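Porin (Acinetobacter baumannii AB307-0294, PDB 5DL7) forms an outer-membrane beta-barrel of the OprD porin family that probably lets small solutes, perhaps vanillate, cross the membrane. Local coordinates at residues M308-S313 / S391-D396. Residues are numbered along the deposited sequence; the frame is centred on the assembly and turned at random.
Sequences MSSDYS and SHYRND
Ser-309 touches Ser-391 through its OG and Tyr-393 through its CB, tying the inward-folded loop that precedes strand 318-327 to barrel strand 384-395. The hydroxyls of Ser-309 and Ser-391 meet, OG to OG, at 2.9 Å, a probable hydrogen bond whose donor is not settled, since Ser-391 OG also lies 2.8 Å from a water that accepts from Ser-309 N. Glu-408, on the adjoining strand 406-418, also bonds Ser-309 OG.

Van der Waals contacts fill the rest. In Tyr-393, chi1 of 175° puts CG anti to the backbone N, where it meets Ser-309 CB at 3.5 Å. Ser-309 CB rests 3.4 Å from Tyr-393 CB, while Ser-309 O sits over one face of the ring, offset toward the rim. Tyr-312 OH, hydrogen-bonded to Ser-367 OG on strand 363-375, reaches the ring edge in plane, 3.9 Å from Tyr-393 CE1. Earlier on the strand, Ser-391 CB takes Met-308 SD at 3.9 Å.

Within the loop, Ser-310 OG accepts from Tyr-312 N in an ST turn; Tyr-393 OH also receives Asn-395 ND2 at 2.9 Å. Glu-408 and Glu-365 hold the buried hydroxyls of Ser-309, Ser-310 and Tyr-393, so a polar network and contacts to the Tyr-393 ring together hold the loop to the barrel wall.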
loop_
_atom_site.group_PDB
_atom_site.type_symbol
_atom_site.label_atom_id
_atom_site.label_comp_id
_atom_site.label_asym_id
_atom_site.label_seq_id
_atom_site.Cartn_x
_atom_site.Cartn_y
_atom_site.Cartn_z
ATOM N N MET A 308 0.191 2.684 10.121
ATOM C CA MET A 308 0.545 4.000 9.663
ATOM C C MET A 308 2.046 4.283 9.850
ATOM O O MET A 308 2.688 4.890 8.950
ATOM C CB MET A 308 -0.305 5.068 10.266
ATOM C CG MET A 308 -1.739 4.905 9.763
ATOM S SD MET A 308 -2.864 5.944 10.861
ATOM C CE MET A 308 -2.238 7.578 10.643
ATOM N N SER A 309 2.592 3.917 11.012
ATOM C CA SER A 309 3.807 4.595 11.494
ATOM C C SER A 309 5.041 3.629 11.474
ATOM O O SER A 309 6.102 4.097 11.902
ATOM C CB SER A 309 3.645 5.147 12.908
ATOM O OG SER A 309 2.550 6.059 12.897
ATOM N N SER A 310 4.864 2.364 11.078
ATOM C CA SER A 310 5.957 1.405 10.946
ATOM C C SER A 310 5.476 0.299 10.047
ATOM O O SER A 310 4.265 0.051 9.949
ATOM C CB SER A 310 6.301 0.767 12.323
ATOM O OG SER A 310 7.258 -0.341 12.278
ATOM N N ASP A 311 6.407 -0.491 9.533
ATOM C CA ASP A 311 6.098 -1.673 8.761
ATOM C C ASP A 311 5.881 -2.933 9.559
ATOM O O ASP A 311 5.350 -3.907 8.949
ATOM C CB ASP A 311 7.018 -1.840 7.584
ATOM C CG ASP A 311 8.313 -2.325 7.859
ATOM O OD1 ASP A 311 8.709 -2.770 8.990
ATOM O OD2 ASP A 311 8.914 -2.800 6.885
ATOM N N TYR A 312 6.286 -2.971 10.817
ATOM C CA TYR A 312 6.093 -4.173 11.702
ATOM C C TYR A 312 6.647 -5.443 11.095
ATOM O O TYR A 312 6.275 -6.528 11.513
ATOM C CB TYR A 312 4.620 -4.310 12.138
ATOM C CG TYR A 312 4.206 -3.353 13.200
ATOM C CD1 TYR A 312 3.739 -2.151 12.861
ATOM C CD2 TYR A 312 4.173 -3.711 14.479
ATOM C CE1 TYR A 312 3.382 -1.186 13.832
ATOM C CE2 TYR A 312 3.810 -2.843 15.481
ATOM C CZ TYR A 312 3.401 -1.589 15.162
ATOM O OH TYR A 312 3.079 -0.631 16.120
ATOM N N SER A 313 7.676 -5.331 10.222
ATOM C CA SER A 313 8.200 -6.429 9.410
ATOM C C SER A 313 9.688 -6.725 9.679
ATOM O O SER A 313 10.385 -7.277 8.753
ATOM C CB SER A 313 7.896 -6.198 7.889
ATOM O OG SER A 313 6.434 -6.040 7.692
ATOM N N SER A 391 -2.511 7.996 14.694
ATOM C CA SER A 391 -1.692 6.905 15.176
ATOM C C SER A 391 -0.831 7.484 16.357
ATOM O O SER A 391 -0.104 8.419 16.154
ATOM C CB SER A 391 -0.840 6.377 14.121
ATOM O OG SER A 391 0.275 5.620 14.584
ATOM N N HIS A 392 -0.871 6.816 17.485
ATOM C CA HIS A 392 0.098 7.083 18.543
ATOM C C HIS A 392 1.027 5.835 18.460
ATOM O O HIS A 392 0.646 4.723 18.845
ATOM C CB HIS A 392 -0.613 7.076 19.962
ATOM C CG HIS A 392 0.375 7.152 21.158
ATOM N ND1 HIS A 392 1.467 7.969 21.182
ATOM C CD2 HIS A 392 0.466 6.410 22.317
ATOM C CE1 HIS A 392 2.130 7.836 22.340
ATOM N NE2 HIS A 392 1.560 6.859 23.020
ATOM N N TYR A 393 2.244 6.124 18.105
ATOM C CA TYR A 393 3.269 5.123 17.830
ATOM C C TYR A 393 4.468 5.318 18.735
ATOM O O TYR A 393 5.012 6.435 18.900
ATOM C CB TYR A 393 3.688 5.223 16.335
ATOM C CG TYR A 393 4.840 4.286 16.032
ATOM C CD1 TYR A 393 4.695 2.927 15.965
ATOM C CD2 TYR A 393 6.108 4.873 15.794
ATOM C CE1 TYR A 393 5.824 2.110 15.716
ATOM C CE2 TYR A 393 7.220 4.045 15.576
ATOM C CZ TYR A 393 7.039 2.699 15.483
ATOM O OH TYR A 393 8.203 1.838 15.289
ATOM N N ARG A 394 4.916 4.205 19.360
ATOM C CA ARG A 394 6.129 4.293 20.168
ATOM C C ARG A 394 7.069 3.154 19.789
ATOM O O ARG A 394 6.613 1.991 19.474
ATOM C CB ARG A 394 5.779 4.073 21.579
ATOM C CG ARG A 394 4.701 4.960 22.214
ATOM C CD ARG A 394 4.442 4.538 23.704
ATOM N NE ARG A 394 3.882 3.157 23.838
ATOM C CZ ARG A 394 3.839 2.539 24.989
ATOM N NH1 ARG A 394 3.423 1.326 25.132
ATOM N NH2 ARG A 394 4.261 3.231 26.098
ATOM N N ASN A 395 8.357 3.431 19.918
ATOM C CA ASN A 395 9.303 2.318 19.884
ATOM C C ASN A 395 10.490 2.627 20.767
ATOM O O ASN A 395 10.603 3.806 21.236
ATOM C CB ASN A 395 9.757 1.926 18.430
ATOM C CG ASN A 395 10.686 2.910 17.778
ATOM O OD1 ASN A 395 11.583 3.503 18.432
ATOM N ND2 ASN A 395 10.486 3.138 16.510
ATOM N N ASP A 396 11.344 1.638 21.054
ATOM C CA ASP A 396 12.519 1.869 21.851
ATOM C C ASP A 396 13.787 1.658 20.942
ATOM O O ASP A 396 14.882 1.341 21.419
ATOM C CB ASP A 396 12.546 0.980 23.087
ATOM C CG ASP A 396 12.668 -0.535 22.809
ATOM O OD1 ASP A 396 12.554 -0.933 21.596
ATOM O OD2 ASP A 396 12.760 -1.342 23.767
HETATM O O HOH W 1 0.853 3.089 13.497
#